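Side-chain contacts in uncharacterized conserved protein (Ruegeria pomeroyi DSS-3, PDB 3IUS), which is of unknown function but, as a member of the NAD-dependent epimerase/dehydratase family, probably binds a dinucleotide cofactor on a Rossmann-type fold: residues Gly56-Leu61 with Gly85-Ala90; Val98-Thr103 with Gln136-Val141; Val234-Ala239 with Ser247-Asn252. All coordinates share one frame; numbering follows the deposited sequence. Where two conformers were deposited one is given.

In the fold
Contacts 1 and 2 belong to the Rossmann-type part of the chain, with its large parallel sheet, and touch each other, I88 of helix 79-90 packing on W138 of helix 126-140. Contact 2 is fully buried: a strand of the parallel sheet meets a covering helix through stacked aromatic rings. Contact 1 is partly buried: the loop 56-61 meets helix 79-90, and its chemistry grades from leucine and isoleucine inside to a carboxylate and an amide outside. Contact 3 stands apart, its centre about 42 Å from that of contact 1 and on the opposite side of the chain's centre. There two partly exposed aromatic rings join a 3-10 segment to a turn, beside the small sheet of strands 172-174 and 233-235.

Contact 1. Residues Gly56-Leu61 with Gly85-Ala90; sequences GEEPSL and GDQIAA
E58 and Q87 reach toward each other from opposite directions, one out of the loop 56-61 and the other off helix 79-90. The glutamate is stretched out, with CG anti to the backbone N (chi1 177°) and the chain still extended beyond it, which carries the carboxylate across to the helix. Q87 instead bends at chi2 (92°), turning its amide back toward the loop. Their end groups come close: E58 OE1 lies 3.1 Å from Q87 NE2, and E58 OE2 is 3.5 Å from the same nitrogen. The carboxylate and amide planes stand nearly perpendicular, 89° apart, so the two flat groups do not lie in a common plane.

Beneath this polar pair the contact turns apolar. L61 crosses both helix residues at about a right angle and touches them with a single methyl: its CD1 is 4.0 Å from Q87 CB and 4.2 Å from I88 CG1. Q87 thus serves twice, its aliphatic root resting on leucine while its amide end meets glutamate. Leucine and isoleucine suit the inner level, where L61 also packs on L9 of strand 7-11 and I88 on L144; a long polar chain suits the outer one. Shortening Q87 to an alanine would remove the amide, which is likely to leave the E58 carboxylate without its close neighbour and freer to turn. The chemistry is therefore graded by depth: van der Waals packing holds the loop to the helix inside, while outside, toward the solvent, an uncharged amide lies close to a carboxylate that is probably charged, among groups that can also meet water.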
loop_
_atom_site.group_PDB
_atom_site.type_symbol
_atom_site.label_atom_id
_atom_site.label_comp_id
_atom_site.label_asym_id
_atom_site.label_seq_id
_atom_site.Cartn_x
_atom_site.Cartn_y
_atom_site.Cartn_z
ATOM N N GLY A 56 -9.529 -8.401 -20.219
ATOM C CA GLY A 56 -10.422 -8.074 -21.312
ATOM C C GLY A 56 -9.552 -7.708 -22.497
ATOM O O GLY A 56 -8.673 -8.479 -22.883
ATOM N N GLU A 57 -9.779 -6.532 -23.068
ATOM C CA GLU A 57 -8.882 -6.041 -24.098
ATOM C C GLU A 57 -7.572 -5.614 -23.455
ATOM O O GLU A 57 -7.543 -5.202 -22.299
ATOM C CB GLU A 57 -9.508 -4.885 -24.881
ATOM C CG GLU A 57 -10.620 -5.313 -25.835
ATOM C CD GLU A 57 -10.204 -6.449 -26.769
ATOM O OE1 GLU A 57 -8.985 -6.644 -26.986
ATOM O OE2 GLU A 57 -11.104 -7.150 -27.284
ATOM N N GLU A 58 -6.485 -5.737 -24.204
ATOM C CA GLU A 58 -5.182 -5.337 -23.713
ATOM C C GLU A 58 -5.130 -3.817 -23.613
ATOM O O GLU A 58 -5.429 -3.120 -24.579
ATOM C CB GLU A 58 -4.101 -5.855 -24.661
ATOM C CG GLU A 58 -2.691 -5.454 -24.297
ATOM C CD GLU A 58 -1.658 -6.091 -25.211
ATOM O OE1 GLU A 58 -0.611 -5.456 -25.466
ATOM O OE2 GLU A 58 -1.902 -7.226 -25.680
ATOM N N PRO A 59 -4.773 -3.291 -22.429
ATOM C CA PRO A 59 -4.615 -1.842 -22.282
ATOM C C PRO A 59 -3.491 -1.347 -23.188
ATOM O O PRO A 59 -2.453 -2.006 -23.283
ATOM C CB PRO A 59 -4.211 -1.677 -20.811
ATOM C CG PRO A 59 -4.653 -2.932 -20.141
ATOM C CD PRO A 59 -4.513 -4.008 -21.171
ATOM N N SER A 60 -3.696 -0.213 -23.847
ATOM C CA SER A 60 -2.680 0.338 -24.736
ATOM C C SER A 60 -1.575 1.056 -23.970
ATOM O O SER A 60 -1.830 1.719 -22.966
ATOM C CB SER A 60 -3.303 1.302 -25.740
ATOM O OG SER A 60 -2.294 1.875 -26.555
ATOM N N LEU A 61 -0.345 0.931 -24.459
ATOM C CA LEU A 61 0.796 1.582 -23.827
ATOM C C LEU A 61 1.216 2.814 -24.606
ATOM O O LEU A 61 2.174 3.491 -24.238
ATOM C CB LEU A 61 1.977 0.613 -23.702
ATOM C CG LEU A 61 1.791 -0.531 -22.706
ATOM C CD1 LEU A 61 2.931 -1.540 -22.798
ATOM C CD2 LEU A 61 1.667 0.020 -21.295
ATOM N N GLY A 85 4.308 -8.514 -19.883
ATOM C CA GLY A 85 5.721 -8.331 -19.595
ATOM C C GLY A 85 6.574 -8.088 -20.825
ATOM O O GLY A 85 7.474 -7.244 -20.808
ATOM N N ASP A 86 6.290 -8.828 -21.893
ATOM C CA ASP A 86 7.015 -8.680 -23.153
ATOM C C ASP A 86 6.923 -7.260 -23.695
ATOM O O ASP A 86 7.922 -6.686 -24.126
ATOM C CB ASP A 86 6.477 -9.658 -24.204
ATOM C CG ASP A 86 6.954 -11.084 -23.982
ATOM O OD1 ASP A 86 7.504 -11.376 -22.897
ATOM O OD2 ASP A 86 6.779 -11.915 -24.900
ATOM N N GLN A 87 5.717 -6.702 -23.675
ATOM C CA GLN A 87 5.467 -5.369 -24.219
ATOM C C GLN A 87 6.144 -4.295 -23.376
ATOM O O GLN A 87 6.825 -3.409 -23.896
ATOM C CB GLN A 87 3.960 -5.098 -24.306
ATOM C CG GLN A 87 3.208 -5.967 -25.319
ATOM C CD GLN A 87 2.629 -7.241 -24.717
ATOM O OE1 GLN A 87 3.165 -7.800 -23.756
ATOM N NE2 GLN A 87 1.523 -7.708 -25.288
ATOM N N ILE A 88 5.957 -4.390 -22.065
ATOM C CA ILE A 88 6.535 -3.438 -21.132
ATOM C C ILE A 88 8.059 -3.397 -21.255
ATOM O O ILE A 88 8.658 -2.323 -21.281
ATOM C CB ILE A 88 6.116 -3.767 -19.695
ATOM C CG1 ILE A 88 4.628 -3.456 -19.509
ATOM C CG2 ILE A 88 6.952 -2.992 -18.702
ATOM C CD1 ILE A 88 4.083 -3.867 -18.160
ATOM N N ALA A 89 8.677 -4.570 -21.342
ATOM C CA ALA A 89 10.127 -4.665 -21.493
ATOM C C ALA A 89 10.586 -3.969 -22.771
ATOM O O ALA A 89 11.529 -3.174 -22.758
ATOM C CB ALA A 89 10.565 -6.129 -21.493
ATOM N N ALA A 90 9.906 -4.268 -23.872
ATOM C CA ALA A 90 10.232 -3.682 -25.163
ATOM C C ALA A 90 10.145 -2.157 -25.149
ATOM O O ALA A 90 10.927 -1.484 -25.816
ATOM C CB ALA A 90 9.326 -4.257 -26.250
#

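Contact 2. Residues Val98-Thr103 with Gln136-Val141; sequences VGYLST and QQWQAV
W138 lays the pyrrole part of its indole over one face of the Y100 ring in an offset stack, the centroids of the tyrosine ring and the five-membered ring 4.6 Å apart and the planes inclined at 29°. The overlap is off-centre: W138 CD1 sits 3.7 Å above the tyrosine plane, displaced toward the rim. The nearest pair is Y100 CD1 and W138 NE1, at 3.5 Å, with Y100 CE1 only slightly farther from the same nitrogen at 3.7 Å. Over one face of the indole lies Y100 CB, so the tyrosine covers the tryptophan with its root as well as its ring. The two side chains cross at about a right angle. Y100 leaves the strand with CG anti to the backbone N (chi1 176°), which sends the ring out from the sheet beneath the helix.

At the benzene end of the indole, V98 adds a branch: its CG1 lies 4.3 Å from W138 CZ3, approaching obliquely. A beta-branched valine fits a strand well, and two residues on, tyrosine continues the same apolar surface. Tryptophan has the length to touch both. Its polar N-H is satisfied by a hydrogen bond from NE1 to D78 OD1, which ties down the edge of the buried indole and fixes its rotation over the tyrosine; Y100 OH has a weak hydrogen bond to R131 NH1.

The arrangement is the helix-on-sheet packing of a Rossmann-type fold. Strand 97-103 runs between strands 66-69 and 146-155 in the parallel sheet, helix 126-140 covers it, and the indole also meets L146 of strand 146-155 and L81 of the adjacent helix 79-90.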
loop_
_atom_site.group_PDB
_atom_site.type_symbol
_atom_site.label_atom_id
_atom_site.label_comp_id
_atom_site.label_asym_id
_atom_site.label_seq_id
_atom_site.Cartn_x
_atom_site.Cartn_y
_atom_site.Cartn_z
ATOM N N VAL A 98 8.260 3.970 -13.223
ATOM C CA VAL A 98 7.370 2.849 -12.963
ATOM C C VAL A 98 7.345 2.578 -11.468
ATOM O O VAL A 98 8.390 2.480 -10.831
ATOM C CB VAL A 98 7.829 1.578 -13.702
ATOM C CG1 VAL A 98 7.005 0.377 -13.251
ATOM C CG2 VAL A 98 7.757 1.778 -15.221
ATOM N N GLY A 99 6.153 2.464 -10.893
ATOM C CA GLY A 99 6.056 2.178 -9.480
ATOM C C GLY A 99 5.329 0.871 -9.224
ATOM O O GLY A 99 4.203 0.688 -9.683
ATOM N N TYR A 100 5.984 -0.045 -8.519
ATOM C CA TYR A 100 5.329 -1.269 -8.080
ATOM C C TYR A 100 4.978 -1.153 -6.612
ATOM O O TYR A 100 5.853 -0.932 -5.776
ATOM C CB TYR A 100 6.208 -2.504 -8.308
ATOM C CG TYR A 100 5.573 -3.765 -7.761
ATOM C CD1 TYR A 100 4.445 -4.312 -8.364
ATOM C CD2 TYR A 100 6.082 -4.394 -6.633
ATOM C CE1 TYR A 100 3.843 -5.449 -7.863
ATOM C CE2 TYR A 100 5.491 -5.534 -6.127
ATOM C CZ TYR A 100 4.373 -6.061 -6.749
ATOM O OH TYR A 100 3.775 -7.191 -6.248
ATOM N N LEU A 101 3.695 -1.294 -6.291
ATOM C CA LEU A 101 3.281 -1.294 -4.900
ATOM C C LEU A 101 3.443 -2.691 -4.303
ATOM O O LEU A 101 2.802 -3.652 -4.742
ATOM C CB LEU A 101 1.846 -0.786 -4.746
ATOM C CG LEU A 101 1.582 0.638 -5.258
ATOM C CD1 LEU A 101 0.145 1.062 -4.958
ATOM C CD2 LEU A 101 2.574 1.638 -4.669
ATOM N N SER A 102 4.323 -2.788 -3.311
ATOM C CA SER A 102 4.606 -4.034 -2.621
ATOM C C SER A 102 4.090 -3.900 -1.196
ATOM O O SER A 102 3.271 -3.029 -0.914
ATOM C CB SER A 102 6.116 -4.318 -2.630
ATOM O OG SER A 102 6.404 -5.631 -2.168
ATOM N N THR A 103 4.567 -4.752 -0.296
ATOM C CA THR A 103 4.172 -4.666 1.107
ATOM C C THR A 103 5.358 -4.954 2.020
ATOM O O THR A 103 6.422 -5.375 1.557
ATOM C CB THR A 103 3.041 -5.659 1.462
ATOM O OG1 THR A 103 3.568 -6.991 1.471
ATOM C CG2 THR A 103 1.886 -5.567 0.466
ATOM N N GLN A 136 11.020 -9.287 -7.634
ATOM C CA GLN A 136 12.182 -9.779 -8.371
ATOM C C GLN A 136 11.927 -9.768 -9.872
ATOM O O GLN A 136 12.821 -9.450 -10.666
ATOM C CB GLN A 136 12.575 -11.181 -7.881
ATOM C CG GLN A 136 13.193 -11.174 -6.475
ATOM C CD GLN A 136 13.185 -12.532 -5.788
ATOM O OE1 GLN A 136 12.657 -13.514 -6.312
ATOM N NE2 GLN A 136 13.778 -12.589 -4.602
ATOM N N GLN A 137 10.705 -10.114 -10.258
ATOM C CA GLN A 137 10.324 -10.102 -11.669
ATOM C C GLN A 137 10.401 -8.684 -12.234
ATOM O O GLN A 137 10.965 -8.458 -13.304
ATOM C CB GLN A 137 8.929 -10.711 -11.854
ATOM C CG GLN A 137 8.896 -12.211 -11.613
ATOM C CD GLN A 137 7.482 -12.776 -11.539
ATOM O OE1 GLN A 137 6.509 -12.042 -11.354
ATOM N NE2 GLN A 137 7.371 -14.092 -11.664
ATOM N N TRP A 138 9.849 -7.726 -11.502
ATOM C CA TRP A 138 9.926 -6.330 -11.916
ATOM C C TRP A 138 11.374 -5.837 -11.979
ATOM O O TRP A 138 11.770 -5.198 -12.948
ATOM C CB TRP A 138 9.080 -5.453 -10.992
ATOM C CG TRP A 138 7.624 -5.534 -11.311
ATOM C CD1 TRP A 138 6.657 -6.184 -10.595
ATOM C CD2 TRP A 138 6.964 -4.945 -12.434
ATOM N NE1 TRP A 138 5.435 -6.035 -11.206
ATOM C CE2 TRP A 138 5.596 -5.278 -12.338
ATOM C CE3 TRP A 138 7.395 -4.167 -13.512
ATOM C CZ2 TRP A 138 4.658 -4.859 -13.280
ATOM C CZ3 TRP A 138 6.463 -3.753 -14.447
ATOM C CH2 TRP A 138 5.110 -4.100 -14.324
ATOM N N GLN A 139 12.169 -6.164 -10.963
ATOM C CA GLN A 139 13.557 -5.701 -10.909
ATOM C C GLN A 139 14.431 -6.310 -12.009
ATOM O O GLN A 139 15.533 -5.825 -12.264
ATOM C CB GLN A 139 14.174 -5.971 -9.530
ATOM C CG GLN A 139 13.594 -5.125 -8.396
ATOM C CD GLN A 139 14.229 -3.748 -8.301
ATOM O OE1 GLN A 139 14.988 -3.340 -9.178
ATOM N NE2 GLN A 139 13.924 -3.027 -7.228
ATOM N N ALA A 140 13.942 -7.364 -12.657
ATOM C CA ALA A 140 14.707 -8.021 -13.720
ATOM C C ALA A 140 14.542 -7.368 -15.093
ATOM O O ALA A 140 15.358 -7.592 -15.990
ATOM C CB ALA A 140 14.359 -9.500 -13.794
ATOM N N VAL A 141 13.495 -6.566 -15.257
ATOM C CA VAL A 141 13.217 -5.917 -16.540
ATOM C C VAL A 141 14.296 -4.887 -16.877
ATOM O O VAL A 141 14.387 -3.840 -16.246
ATOM C CB VAL A 141 11.840 -5.228 -16.548
ATOM C CG1 VAL A 141 11.510 -4.720 -17.938
ATOM C CG2 VAL A 141 10.748 -6.187 -16.054
#

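Contact 3. Residues Val234-Ala239 with Ser247-Asn252; sequences VDFDKA and SFYSEN
Y249 and F236 carry this contact between them, joining a turn to the 3-10 segment that follows strand 233-235. Along 247-252 the chain opens at S247, the first residue of a type I beta turn that runs to S250. Within the turn comes Y249, whose CB points toward F236. Its CG stands anti to the carbonyl carbon (chi1 -72°), which turns the ring away from the phenylalanine and leaves CB and CG to make the touch: F236 CE2 is 3.4 Å from Y249 CB, and F236 CD2 is 3.9 Å from Y249 CG. The two side chains pass in opposite directions, and their rings lie oblique, centroids 5.6 Å apart and planes at 36°. Next, S250 closes the turn on S247 O, which takes a weak bond from S250 N and a shorter one, 2.7 Å, from S250 OG above the carbonyl plane. Serine suits this place because its short hydroxyl can fold back onto the turn. Beyond it, E251 OE2 bonds to T124 OG1 and N252 OD1 to V179 N.

Flat apolar rings suit this partly exposed site, where both pack on I173 of strand 172-174, and F180 meets the tyrosine ring edge-to-face. K175 ties the two residues together, by a cation-pi interaction with the F236 ring and a hydrogen bond from NZ to the backbone carbonyl O of Y249. The cross-contact itself is wholly dispersive, a ring carbon, CE2, against a methylene, CB, so its grip should depend on shape; direction comes from the polar bonds of the turn and from the lysine, whose charge would probably favour the electron-rich phenylalanine ring.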
loop_
_atom_site.group_PDB
_atom_site.type_symbol
_atom_site.label_atom_id
_atom_site.label_comp_id
_atom_site.label_asym_id
_atom_site.label_seq_id
_atom_site.Cartn_x
_atom_site.Cartn_y
_atom_site.Cartn_z
ATOM N N VAL A 234 -8.779 -10.429 24.178
ATOM C CA VAL A 234 -8.626 -11.877 24.216
ATOM C C VAL A 234 -7.193 -12.237 23.862
ATOM O O VAL A 234 -6.622 -11.668 22.924
ATOM C CB VAL A 234 -9.590 -12.570 23.235
ATOM C CG1 VAL A 234 -9.595 -11.851 21.894
ATOM C CG2 VAL A 234 -9.216 -14.034 23.063
ATOM N N ASP A 235 -6.610 -13.167 24.615
ATOM C CA ASP A 235 -5.234 -13.580 24.366
ATOM C C ASP A 235 -5.120 -14.265 23.014
ATOM O O ASP A 235 -5.948 -15.094 22.648
ATOM C CB ASP A 235 -4.726 -14.512 25.470
ATOM C CG ASP A 235 -4.296 -13.763 26.720
ATOM O OD1 ASP A 235 -4.103 -14.423 27.763
ATOM O OD2 ASP A 235 -4.138 -12.522 26.662
ATOM N N PHE A 236 -4.081 -13.904 22.271
ATOM C CA PHE A 236 -3.843 -14.460 20.951
ATOM C C PHE A 236 -3.985 -15.985 20.908
ATOM O O PHE A 236 -4.651 -16.528 20.029
ATOM C CB PHE A 236 -2.459 -14.030 20.460
ATOM C CG PHE A 236 -1.940 -14.842 19.319
ATOM C CD1 PHE A 236 -0.975 -15.810 19.530
ATOM C CD2 PHE A 236 -2.415 -14.641 18.035
ATOM C CE1 PHE A 236 -0.485 -16.562 18.482
ATOM C CE2 PHE A 236 -1.930 -15.390 16.980
ATOM C CZ PHE A 236 -0.962 -16.354 17.204
ATOM N N ASP A 237 -3.361 -16.671 21.859
ATOM C CA ASP A 237 -3.386 -18.131 21.881
ATOM C C ASP A 237 -4.723 -18.693 22.388
ATOM O O ASP A 237 -4.849 -19.895 22.626
ATOM C CB ASP A 237 -2.214 -18.681 22.705
ATOM C CG ASP A 237 -2.471 -18.622 24.207
ATOM O OD1 ASP A 237 -2.868 -17.551 24.719
ATOM O OD2 ASP A 237 -2.264 -19.658 24.875
ATOM N N LYS A 238 -5.716 -17.824 22.539
ATOM C CA LYS A 238 -7.046 -18.247 22.973
ATOM C C LYS A 238 -8.149 -17.718 22.060
ATOM O O LYS A 238 -9.329 -17.941 22.314
ATOM C CB LYS A 238 -7.326 -17.799 24.413
ATOM C CG LYS A 238 -6.959 -18.812 25.485
ATOM C CD LYS A 238 -5.614 -18.507 26.121
ATOM C CE LYS A 238 -5.336 -19.456 27.285
ATOM N NZ LYS A 238 -4.109 -19.095 28.046
ATOM N N ALA A 239 -7.762 -17.023 20.995
ATOM C CA ALA A 239 -8.725 -16.300 20.163
ATOM C C ALA A 239 -9.419 -17.159 19.101
ATOM O O ALA A 239 -10.305 -16.676 18.391
ATOM C CB ALA A 239 -8.046 -15.096 19.505
ATOM N N SER A 247 -1.994 -15.862 10.724
ATOM C CA SER A 247 -0.768 -15.620 9.970
ATOM C C SER A 247 -0.265 -14.187 10.135
ATOM O O SER A 247 0.921 -13.911 9.939
ATOM C CB SER A 247 -0.977 -15.936 8.486
ATOM O OG SER A 247 0.259 -15.966 7.792
ATOM N N PHE A 248 -1.164 -13.277 10.493
ATOM C CA PHE A 248 -0.782 -11.875 10.653
ATOM C C PHE A 248 -0.068 -11.620 11.975
ATOM O O PHE A 248 0.619 -10.611 12.137
ATOM C CB PHE A 248 -1.997 -10.959 10.516
ATOM C CG PHE A 248 -2.582 -10.937 9.136
ATOM C CD1 PHE A 248 -1.792 -10.611 8.043
ATOM C CD2 PHE A 248 -3.916 -11.238 8.929
ATOM C CE1 PHE A 248 -2.323 -10.589 6.767
ATOM C CE2 PHE A 248 -4.455 -11.217 7.655
ATOM C CZ PHE A 248 -3.656 -10.891 6.573
ATOM N N TYR A 249 -0.234 -12.543 12.914
ATOM C CA TYR A 249 0.400 -12.434 14.218
ATOM C C TYR A 249 1.609 -13.357 14.317
ATOM O O TYR A 249 2.090 -13.644 15.414
ATOM C CB TYR A 249 -0.608 -12.763 15.325
ATOM C CG TYR A 249 -1.657 -11.697 15.544
ATOM C CD1 TYR A 249 -1.470 -10.690 16.486
ATOM C CD2 TYR A 249 -2.836 -11.692 14.809
ATOM C CE1 TYR A 249 -2.427 -9.711 16.689
ATOM C CE2 TYR A 249 -3.801 -10.717 15.008
ATOM C CZ TYR A 249 -3.590 -9.728 15.946
ATOM O OH TYR A 249 -4.546 -8.760 16.145
ATOM N N SER A 250 2.100 -13.818 13.171
ATOM C CA SER A 250 3.213 -14.763 13.146
ATOM C C SER A 250 4.525 -14.090 12.764
ATOM O O SER A 250 5.569 -14.731 12.742
ATOM C CB SER A 250 2.930 -15.910 12.174
ATOM O OG SER A 250 2.925 -15.446 10.834
ATOM N N GLU A 251 4.461 -12.801 12.457
ATOM C CA GLU A 251 5.652 -12.039 12.102
ATOM C C GLU A 251 5.617 -10.707 12.827
ATOM O O GLU A 251 4.595 -10.029 12.837
ATOM C CB GLU A 251 5.702 -11.779 10.595
ATOM C CG GLU A 251 5.898 -13.013 9.744
ATOM C CD GLU A 251 5.999 -12.685 8.268
ATOM O OE1 GLU A 251 5.388 -11.686 7.833
ATOM O OE2 GLU A 251 6.694 -13.427 7.541
ATOM N N ASN A 252 6.742 -10.322 13.416
ATOM C CA ASN A 252 6.812 -9.054 14.121
ATOM C C ASN A 252 8.088 -8.303 13.765
ATOM O O ASN A 252 9.174 -8.835 13.927
ATOM C CB ASN A 252 6.740 -9.290 15.626
ATOM C CG ASN A 252 6.454 -8.025 16.398
ATOM O OD1 ASN A 252 5.675 -7.177 15.957
ATOM N ND2 ASN A 252 7.093 -7.882 17.547
#